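Local coordinates for protein rhamnonate dehydratase (Gibberella zeae PH-1, PDB 3FXG) that probably dehydrates rhamnonate, as a magnesium-dependent lyase of the enolase superfamily, at residues Phe67-Glu72 with Asp137-Asp142; Gly303-Leu308 with Tyr332-Ser337; Tyr231-Val236 with Lys263-Thr268. All coordinates share one frame; numbering follows the deposited sequence.

Interaction 1 (Phe67-Glu72 with Asp137-Asp142); sequences FLVEIE and DLALWD
Ile71 and Ala139 mark the closest passage of the two backbones, with their CA atoms 6.5 Å apart. Strand 67-72 and helix 137-142 run in broadly the same direction: their short axes approach to 8.1 Å at a signed crossing angle of -44°. No hydrogen bond links them; the strand's backbone pairs within its sheet, where Val69 and Ile71 bond to Ala81 and Gly79. The helix packs on one face of the sheet, through apolar groups alone, and the surface buried by both sides comes to 170 Å².

Val69 and Ile71 both point toward the helix, whereas Glu70 between them points away. Ile71 does most of the reaching. Its CG1 stands anti to the carbonyl carbon (chi1 -61°), and the chain then continues extended (chi2 176°), which carries CD1 out to the helix. There CD1 lies 3.6 Å from Ala139 CB and 3.8 Å from Leu140 CD2, wedged beside the methyl of one residue and the branched tip of the next. The isobutyl group of Leu140 leaves the helix to one side and swings its end back to Ile71, the two chains meeting at a slant. Val69 makes a lighter touch, CG1 to Ala139 CB at 4.2 Å. The short side chain of Ala139 is consistent with the near approach of the backbones here.

Ile11 and Ile14 of strand 11-19 continue the apolar layer, Ile11 touching both Ile71 and Leu140. On the far side of strand 67-72, Glu70 and Glu72 form salt bridges with Arg15. A helix laid across one face of an antiparallel sheet in this way is the two-layer core of the N-terminal alpha+beta domain found in the mandelate racemase and muconate lactonizing enzyme family.

Interaction 2 (Gly303-Leu308 with Tyr332-Ser337); sequences GGLTEL and YHFQIS
The Phe334 ring receives Leu308 over one face: Leu308 CD2 sits 3.6 Å from the ring centroid and 10° off the ring normal, a CH-pi contact almost directly above the centre. Leu308 CG leans over the same ring toward its far end, 3.6 Å from Phe334 CZ, so the isobutyl group spans the ring from CG to CZ. Leu305 comes in obliquely, with its CD1 3.8 Å from Phe334 CD1. Its side chain starts off to one side of the line between the helices, but the tip turns back to the ring.

With chi1 at 175°, the Phe334 ring extends opposite its own backbone N and across to the start of helix 305-316. Leu305 and Leu308, three positions apart in sequence, lie on the same side of the first turn of that helix; Gly304 is its N-cap, and its O accepts Leu308 N at 2.9 Å.

All three touching residues are buried. Leu305 also packs on Asp137, Leu138 and Trp141 of helix 128-148, in the N-terminal domain, while Leu308 reaches Pro297. On the other helix, Tyr332 and Gln335 lie against strand 344-347, while Phe334 projects from helix 329-335 onto helix 305-316.

Interaction 3 (Tyr231-Val236 with Lys263-Thr268); sequences YTIELV and KRAHPT
Ile233 is where helix 229-238 first packs against helix 259-265, its neighbour on the outside of the TIM-type barrel of the enolase superfamily. The first helix follows strand 219-222 and the second follows strand 246-248, parallel neighbours in the barrel that end on the magnesium ligands Asp222 and Glu248.

The side chain of Ile233 runs beside Ala265, with CD1 3.6 Å from Ala265 CB. Its other branch, CG2, stands anti to the backbone N and lies 3.8 Å from His266 NE2, next to the polar bond made by the same residue's carbonyl. Pro267 of a neighbouring subunit packs on both Ile233 and Ala265, so this end of the contact belongs also to a subunit interface.

Val236 returns to the contact. Its CG1 rests over one face of the His266 imidazole, 3.5 Å from the ring centroid, a CH-pi contact, while CB lies 3.7 Å from His266 NE2. Phe271 of barrel strand 270-273 touches both residues. Held by its face on Val236, the ring is also fixed in rotation by its edge: His266 NE2 donates to Ile233 O at 2.9 Å, N-H...O 165°, reaching a lone pair in the carbonyl plane with a C=O...N angle of 123°.

Interactions 1 and 2 adjoin, with centres about 14 Å apart, and belong to different domains: Thr306 OG1 lies 2.7 Å from Asp137 OD1, a probable hydrogen bond, and 3.0 Å from Trp141 NE1, a second probable hydrogen bond. Helix 128-148 thus faces its own sheet on one side and the barrel helix 305-316 on another. Both contacts are buried and wholly apolar, the first between aliphatic groups, the second over an aromatic face. Interaction 3 shares the barrel domain with interaction 2 but lies far out, its centre about 26 Å from the centre of the chain, against about 16 and 11 Å for interactions 1 and 2. There Ile233 is partly exposed, neighbouring subunits pack alongside, and the chemistry adds a side-chain-to-backbone hydrogen bond.

Interaction 1 (Phe67-Glu72 with Asp137-Asp142)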
loop_
_atom_site.group_PDB
_atom_site.type_symbol
_atom_site.label_atom_id
_atom_site.label_comp_id
_atom_site.label_asym_id
_atom_site.label_seq_id
_atom_site.Cartn_x
_atom_site.Cartn_y
_atom_site.Cartn_z
ATOM N N PHE A 67 -25.688 -37.190 11.031
ATOM C CA PHE A 67 -27.139 -37.073 10.959
ATOM C C PHE A 67 -27.573 -37.148 9.501
ATOM O O PHE A 67 -26.754 -36.997 8.590
ATOM C CB PHE A 67 -27.634 -35.774 11.636
ATOM C CG PHE A 67 -27.441 -34.516 10.822
ATOM C CD1 PHE A 67 -28.543 -33.841 10.295
ATOM C CD2 PHE A 67 -26.175 -33.968 10.640
ATOM C CE1 PHE A 67 -28.388 -32.633 9.602
ATOM C CE2 PHE A 67 -26.006 -32.761 9.950
ATOM C CZ PHE A 67 -27.116 -32.094 9.432
ATOM N N LEU A 68 -28.855 -37.421 9.285
ATOM C CA LEU A 68 -29.403 -37.537 7.941
ATOM C C LEU A 68 -30.644 -36.674 7.808
ATOM O O LEU A 68 -31.463 -36.596 8.723
ATOM C CB LEU A 68 -29.780 -38.992 7.643
ATOM C CG LEU A 68 -30.465 -39.260 6.299
ATOM C CD1 LEU A 68 -29.415 -39.403 5.215
ATOM C CD2 LEU A 68 -31.298 -40.532 6.383
ATOM N N VAL A 69 -30.785 -36.033 6.658
ATOM C CA VAL A 69 -31.943 -35.196 6.400
ATOM C C VAL A 69 -32.696 -35.738 5.193
ATOM O O VAL A 69 -32.088 -36.089 4.182
ATOM C CB VAL A 69 -31.526 -33.735 6.110
ATOM C CG1 VAL A 69 -32.718 -32.941 5.601
ATOM C CG2 VAL A 69 -30.964 -33.097 7.374
ATOM N N GLU A 70 -34.016 -35.824 5.309
ATOM C CA GLU A 70 -34.844 -36.284 4.202
ATOM C C GLU A 70 -35.837 -35.177 3.878
ATOM O O GLU A 70 -36.470 -34.623 4.775
ATOM C CB GLU A 70 -35.628 -37.553 4.565
ATOM C CG GLU A 70 -34.789 -38.776 4.907
ATOM C CD GLU A 70 -35.638 -40.039 5.030
ATOM O OE1 GLU A 70 -36.696 -39.979 5.690
ATOM O OE2 GLU A 70 -35.249 -41.088 4.477
ATOM N N ILE A 71 -35.959 -34.843 2.600
ATOM C CA ILE A 71 -36.906 -33.821 2.182
ATOM C C ILE A 71 -37.847 -34.486 1.184
ATOM O O ILE A 71 -37.417 -34.953 0.132
ATOM C CB ILE A 71 -36.192 -32.625 1.522
ATOM C CG1 ILE A 71 -35.239 -31.978 2.531
ATOM C CG2 ILE A 71 -37.223 -31.604 1.033
ATOM C CD1 ILE A 71 -34.406 -30.839 1.952
ATOM N N GLU A 72 -39.127 -34.550 1.534
ATOM C CA GLU A 72 -40.115 -35.186 0.671
ATOM C C GLU A 72 -40.952 -34.160 -0.072
ATOM O O GLU A 72 -41.459 -33.211 0.527
ATOM C CB GLU A 72 -41.034 -36.091 1.493
ATOM C CG GLU A 72 -41.967 -36.941 0.644
ATOM C CD GLU A 72 -42.793 -37.904 1.470
ATOM O OE1 GLU A 72 -42.219 -38.552 2.368
ATOM O OE2 GLU A 72 -44.009 -38.020 1.213
ATOM N N ASP A 137 -29.288 -28.229 2.049
ATOM C CA ASP A 137 -29.095 -27.823 0.662
ATOM C C ASP A 137 -28.781 -29.035 -0.206
ATOM O O ASP A 137 -29.322 -29.172 -1.299
ATOM C CB ASP A 137 -27.952 -26.808 0.556
ATOM C CG ASP A 137 -27.764 -26.283 -0.859
ATOM O OD1 ASP A 137 -28.647 -25.544 -1.350
ATOM O OD2 ASP A 137 -26.734 -26.609 -1.485
ATOM N N LEU A 138 -27.902 -29.909 0.279
ATOM C CA LEU A 138 -27.533 -31.107 -0.467
ATOM C C LEU A 138 -28.751 -32.012 -0.657
ATOM O O LEU A 138 -28.918 -32.625 -1.712
ATOM C CB LEU A 138 -26.408 -31.862 0.256
ATOM C CG LEU A 138 -25.032 -31.177 0.223
ATOM C CD1 LEU A 138 -24.044 -31.914 1.125
ATOM C CD2 LEU A 138 -24.517 -31.144 -1.212
ATOM N N ALA A 139 -29.607 -32.091 0.358
ATOM C CA ALA A 139 -30.815 -32.907 0.255
ATOM C C ALA A 139 -31.724 -32.302 -0.811
ATOM O O ALA A 139 -32.412 -33.019 -1.534
ATOM C CB ALA A 139 -31.540 -32.967 1.602
ATOM N N LEU A 140 -31.723 -30.976 -0.908
ATOM C CA LEU A 140 -32.533 -30.295 -1.907
ATOM C C LEU A 140 -32.027 -30.658 -3.297
ATOM O O LEU A 140 -32.819 -30.959 -4.192
ATOM C CB LEU A 140 -32.475 -28.774 -1.711
ATOM C CG LEU A 140 -33.333 -28.184 -0.590
ATOM C CD1 LEU A 140 -33.036 -26.696 -0.449
ATOM C CD2 LEU A 140 -34.815 -28.403 -0.902
ATOM N N TRP A 141 -30.708 -30.642 -3.481
ATOM C CA TRP A 141 -30.143 -30.985 -4.781
ATOM C C TRP A 141 -30.413 -32.440 -5.137
ATOM O O TRP A 141 -30.684 -32.753 -6.293
ATOM C CB TRP A 141 -28.640 -30.695 -4.818
ATOM C CG TRP A 141 -28.348 -29.239 -5.077
ATOM C CD1 TRP A 141 -27.998 -28.289 -4.159
ATOM C CD2 TRP A 141 -28.419 -28.570 -6.340
ATOM N NE1 TRP A 141 -27.843 -27.067 -4.775
ATOM C CE2 TRP A 141 -28.097 -27.212 -6.114
ATOM C CE3 TRP A 141 -28.723 -28.985 -7.643
ATOM C CZ2 TRP A 141 -28.068 -26.267 -7.143
ATOM C CZ3 TRP A 141 -28.697 -28.046 -8.669
ATOM C CH2 TRP A 141 -28.370 -26.700 -8.410
ATOM N N ASP A 142 -30.346 -33.324 -4.143
ATOM C CA ASP A 142 -30.613 -34.743 -4.370
ATOM C C ASP A 142 -32.055 -34.873 -4.865
ATOM O O ASP A 142 -32.337 -35.615 -5.804
ATOM C CB ASP A 142 -30.424 -35.533 -3.065
ATOM C CG ASP A 142 -30.509 -37.044 -3.269
ATOM O OD1 ASP A 142 -29.759 -37.585 -4.111
ATOM O OD2 ASP A 142 -31.320 -37.694 -2.573
#

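Interaction 2 (Gly303-Leu308 with Tyr332-Ser337)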
loop_
_atom_site.group_PDB
_atom_site.type_symbol
_atom_site.label_atom_id
_atom_site.label_comp_id
_atom_site.label_asym_id
_atom_site.label_seq_id
_atom_site.Cartn_x
_atom_site.Cartn_y
_atom_site.Cartn_z
ATOM N N GLY A 303 -21.620 -24.518 3.566
ATOM C CA GLY A 303 -22.909 -23.903 3.298
ATOM C C GLY A 303 -23.752 -24.722 2.335
ATOM O O GLY A 303 -24.964 -24.522 2.229
ATOM N N GLY A 304 -23.108 -25.645 1.627
ATOM C CA GLY A 304 -23.821 -26.488 0.686
ATOM C C GLY A 304 -23.331 -26.327 -0.741
ATOM O O GLY A 304 -22.428 -25.535 -1.011
ATOM N N LEU A 305 -23.932 -27.074 -1.659
ATOM C CA LEU A 305 -23.545 -27.017 -3.060
ATOM C C LEU A 305 -23.855 -25.653 -3.671
ATOM O O LEU A 305 -23.047 -25.098 -4.414
ATOM C CB LEU A 305 -24.252 -28.126 -3.846
ATOM C CG LEU A 305 -24.002 -28.171 -5.356
ATOM C CD1 LEU A 305 -22.509 -28.266 -5.627
ATOM C CD2 LEU A 305 -24.732 -29.359 -5.965
ATOM N N THR A 306 -25.025 -25.112 -3.354
ATOM C CA THR A 306 -25.421 -23.808 -3.873
ATOM C C THR A 306 -24.357 -22.746 -3.564
ATOM O O THR A 306 -23.927 -22.011 -4.452
ATOM C CB THR A 306 -26.768 -23.367 -3.272
ATOM O OG1 THR A 306 -27.766 -24.353 -3.575
ATOM C CG2 THR A 306 -27.200 -22.019 -3.853
ATOM N N GLU A 307 -23.924 -22.674 -2.310
ATOM C CA GLU A 307 -22.907 -21.695 -1.924
ATOM C C GLU A 307 -21.544 -22.075 -2.509
ATOM O O GLU A 307 -20.757 -21.203 -2.877
ATOM C CB GLU A 307 -22.807 -21.595 -0.399
ATOM C CG GLU A 307 -21.838 -20.515 0.099
ATOM C CD GLU A 307 -22.424 -19.107 0.064
ATOM O OE1 GLU A 307 -23.042 -18.730 -0.957
ATOM O OE2 GLU A 307 -22.255 -18.366 1.059
ATOM N N LEU A 308 -21.265 -23.377 -2.588
ATOM C CA LEU A 308 -19.995 -23.846 -3.135
ATOM C C LEU A 308 -19.838 -23.426 -4.593
ATOM O O LEU A 308 -18.738 -23.107 -5.040
ATOM C CB LEU A 308 -19.891 -25.370 -3.019
ATOM C CG LEU A 308 -18.607 -26.005 -3.562
ATOM C CD1 LEU A 308 -17.376 -25.379 -2.897
ATOM C CD2 LEU A 308 -18.647 -27.504 -3.305
ATOM N N TYR A 332 -17.845 -35.218 -5.657
ATOM C CA TYR A 332 -17.593 -35.763 -6.990
ATOM C C TYR A 332 -18.413 -35.036 -8.051
ATOM O O TYR A 332 -17.886 -34.646 -9.091
ATOM C CB TYR A 332 -17.917 -37.264 -7.050
ATOM C CG TYR A 332 -17.238 -38.090 -5.980
ATOM C CD1 TYR A 332 -16.083 -37.633 -5.345
ATOM C CD2 TYR A 332 -17.753 -39.331 -5.596
ATOM C CE1 TYR A 332 -15.462 -38.382 -4.357
ATOM C CE2 TYR A 332 -17.134 -40.090 -4.607
ATOM C CZ TYR A 332 -15.991 -39.606 -3.993
ATOM O OH TYR A 332 -15.377 -40.334 -3.001
ATOM N N HIS A 333 -19.701 -34.850 -7.784
ATOM C CA HIS A 333 -20.567 -34.180 -8.745
ATOM C C HIS A 333 -20.132 -32.743 -8.989
ATOM O O HIS A 333 -20.313 -32.207 -10.081
ATOM C CB HIS A 333 -22.023 -34.216 -8.272
ATOM C CG HIS A 333 -22.712 -35.521 -8.535
ATOM N ND1 HIS A 333 -22.427 -36.672 -7.832
ATOM C CD2 HIS A 333 -23.684 -35.852 -9.418
ATOM C CE1 HIS A 333 -23.197 -37.655 -8.267
ATOM N NE2 HIS A 333 -23.969 -37.183 -9.229
ATOM N N PHE A 334 -19.554 -32.126 -7.967
ATOM C CA PHE A 334 -19.087 -30.756 -8.090
ATOM C C PHE A 334 -17.783 -30.697 -8.885
ATOM O O PHE A 334 -17.673 -29.946 -9.853
ATOM C CB PHE A 334 -18.875 -30.148 -6.703
ATOM C CG PHE A 334 -18.289 -28.770 -6.735
ATOM C CD1 PHE A 334 -19.050 -27.687 -7.151
ATOM C CD2 PHE A 334 -16.961 -28.562 -6.378
ATOM C CE1 PHE A 334 -18.496 -26.411 -7.215
ATOM C CE2 PHE A 334 -16.398 -27.290 -6.440
ATOM C CZ PHE A 334 -17.169 -26.216 -6.859
ATOM N N GLN A 335 -16.799 -31.493 -8.474
ATOM C CA GLN A 335 -15.497 -31.514 -9.139
ATOM C C GLN A 335 -15.533 -31.831 -10.624
ATOM O O GLN A 335 -14.736 -31.306 -11.399
ATOM C CB GLN A 335 -14.559 -32.525 -8.465
ATOM C CG GLN A 335 -14.016 -32.094 -7.118
ATOM C CD GLN A 335 -13.546 -30.654 -7.117
ATOM O OE1 GLN A 335 -14.359 -29.732 -7.097
ATOM N NE2 GLN A 335 -12.231 -30.451 -7.146
ATOM N N ILE A 336 -16.454 -32.696 -11.024
ATOM C CA ILE A 336 -16.550 -33.098 -12.421
ATOM C C ILE A 336 -17.203 -32.038 -13.311
ATOM O O ILE A 336 -17.116 -32.117 -14.534
ATOM C CB ILE A 336 -17.365 -34.414 -12.539
ATOM C CG1 ILE A 336 -17.021 -35.143 -13.837
ATOM C CG2 ILE A 336 -18.855 -34.110 -12.491
ATOM C CD1 ILE A 336 -15.629 -35.735 -13.841
ATOM N N SER A 337 -17.815 -31.027 -12.698
ATOM C CA SER A 337 -18.547 -30.015 -13.457
ATOM C C SER A 337 -18.018 -28.593 -13.603
ATOM O O SER A 337 -18.569 -27.820 -14.391
ATOM C CB SER A 337 -19.963 -29.918 -12.893
ATOM O OG SER A 337 -19.923 -29.442 -11.559
#

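Interaction 3 (Tyr231-Val236 with Lys263-Thr268)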
loop_
_atom_site.group_PDB
_atom_site.type_symbol
_atom_site.label_atom_id
_atom_site.label_comp_id
_atom_site.label_asym_id
_atom_site.label_seq_id
_atom_site.Cartn_x
_atom_site.Cartn_y
_atom_site.Cartn_z
ATOM N N TYR A 231 6.846 -21.624 12.999
ATOM C CA TYR A 231 7.099 -23.059 12.928
ATOM C C TYR A 231 6.946 -23.578 11.502
ATOM O O TYR A 231 7.766 -24.368 11.027
ATOM C CB TYR A 231 6.155 -23.822 13.858
ATOM C CG TYR A 231 6.519 -25.282 13.997
ATOM C CD1 TYR A 231 7.471 -25.699 14.929
ATOM C CD2 TYR A 231 5.936 -26.245 13.174
ATOM C CE1 TYR A 231 7.830 -27.043 15.040
ATOM C CE2 TYR A 231 6.289 -27.585 13.271
ATOM C CZ TYR A 231 7.235 -27.979 14.207
ATOM O OH TYR A 231 7.574 -29.307 14.310
ATOM N N THR A 232 5.896 -23.133 10.821
ATOM C CA THR A 232 5.656 -23.551 9.444
ATOM C C THR A 232 6.847 -23.173 8.574
ATOM O O THR A 232 7.339 -23.982 7.787
ATOM C CB THR A 232 4.390 -22.886 8.865
ATOM O OG1 THR A 232 3.243 -23.312 9.611
ATOM C CG2 THR A 232 4.202 -23.272 7.401
ATOM N N ILE A 233 7.313 -21.937 8.721
ATOM C CA ILE A 233 8.448 -21.464 7.941
ATOM C C ILE A 233 9.701 -22.301 8.194
ATOM O O ILE A 233 10.421 -22.644 7.254
ATOM C CB ILE A 233 8.731 -19.964 8.239
ATOM C CG1 ILE A 233 7.634 -19.106 7.591
ATOM C CG2 ILE A 233 10.099 -19.557 7.701
ATOM C CD1 ILE A 233 7.763 -17.612 7.855
ATOM N N GLU A 234 9.961 -22.645 9.453
ATOM C CA GLU A 234 11.142 -23.444 9.760
ATOM C C GLU A 234 11.011 -24.888 9.273
ATOM O O GLU A 234 11.974 -25.461 8.767
ATOM C CB GLU A 234 11.439 -23.432 11.265
ATOM C CG GLU A 234 12.590 -24.363 11.648
ATOM C CD GLU A 234 13.113 -24.140 13.055
ATOM O OE1 GLU A 234 12.304 -23.864 13.965
ATOM O OE2 GLU A 234 14.342 -24.262 13.254
ATOM N N LEU A 235 9.825 -25.466 9.428
ATOM C CA LEU A 235 9.578 -26.844 8.998
ATOM C C LEU A 235 9.710 -26.978 7.484
ATOM O O LEU A 235 10.359 -27.900 6.982
ATOM C CB LEU A 235 8.177 -27.291 9.433
ATOM C CG LEU A 235 7.710 -28.682 8.987
ATOM C CD1 LEU A 235 8.646 -29.754 9.537
ATOM C CD2 LEU A 235 6.292 -28.921 9.480
ATOM N N VAL A 236 9.088 -26.063 6.752
ATOM C CA VAL A 236 9.165 -26.104 5.302
ATOM C C VAL A 236 10.621 -25.967 4.859
ATOM O O VAL A 236 11.076 -26.692 3.974
ATOM C CB VAL A 236 8.289 -24.996 4.670
ATOM C CG1 VAL A 236 8.576 -24.868 3.176
ATOM C CG2 VAL A 236 6.815 -25.342 4.885
ATOM N N LYS A 263 4.222 -16.943 2.614
ATOM C CA LYS A 263 4.605 -16.806 1.212
ATOM C C LYS A 263 5.826 -15.904 1.034
ATOM O O LYS A 263 6.597 -16.075 0.089
ATOM C CB LYS A 263 3.430 -16.271 0.391
ATOM C CG LYS A 263 2.379 -17.321 0.039
ATOM C CD LYS A 263 2.916 -18.330 -0.976
ATOM C CE LYS A 263 1.806 -19.232 -1.500
ATOM N NZ LYS A 263 2.302 -20.190 -2.530
ATOM N N ARG A 264 6.007 -14.945 1.934
ATOM C CA ARG A 264 7.161 -14.055 1.849
ATOM C C ARG A 264 8.422 -14.887 2.059
ATOM O O ARG A 264 9.461 -14.632 1.453
ATOM C CB ARG A 264 7.084 -12.957 2.918
ATOM C CG ARG A 264 8.355 -12.119 3.026
ATOM C CD ARG A 264 8.212 -10.949 4.002
ATOM N NE ARG A 264 8.104 -11.378 5.395
ATOM C CZ ARG A 264 7.961 -10.542 6.420
ATOM N NH1 ARG A 264 7.910 -9.232 6.206
ATOM N NH2 ARG A 264 7.863 -11.012 7.656
ATOM N N ALA A 265 8.315 -15.892 2.919
ATOM C CA ALA A 265 9.445 -16.758 3.221
ATOM C C ALA A 265 9.617 -17.879 2.198
ATOM O O ALA A 265 10.737 -18.196 1.798
ATOM C CB ALA A 265 9.281 -17.356 4.613
ATOM N N HIS A 266 8.507 -18.470 1.771
ATOM C CA HIS A 266 8.558 -19.583 0.823
ATOM C C HIS A 266 7.651 -19.351 -0.385
ATOM O O HIS A 266 6.682 -20.078 -0.589
ATOM C CB HIS A 266 8.131 -20.870 1.534
ATOM C CG HIS A 266 9.033 -21.267 2.660
ATOM N ND1 HIS A 266 10.340 -21.657 2.462
ATOM C CD2 HIS A 266 8.816 -21.337 3.995
ATOM C CE1 HIS A 266 10.891 -21.949 3.628
ATOM N NE2 HIS A 266 9.987 -21.764 4.574
ATOM N N PRO A 267 7.972 -18.351 -1.216
ATOM C CA PRO A 267 7.151 -18.053 -2.395
ATOM C C PRO A 267 7.096 -19.127 -3.485
ATOM O O PRO A 267 6.210 -19.090 -4.341
ATOM C CB PRO A 267 7.737 -16.731 -2.889
ATOM C CG PRO A 267 9.191 -16.860 -2.525
ATOM C CD PRO A 267 9.118 -17.429 -1.122
ATOM N N THR A 268 8.024 -20.080 -3.466
ATOM C CA THR A 268 8.016 -21.138 -4.477
ATOM C C THR A 268 7.385 -22.431 -3.952
ATOM O O THR A 268 7.420 -23.463 -4.624
ATOM C CB THR A 268 9.441 -21.465 -4.972
ATOM O OG1 THR A 268 10.177 -22.098 -3.921
ATOM C CG2 THR A 268 10.169 -20.190 -5.391
#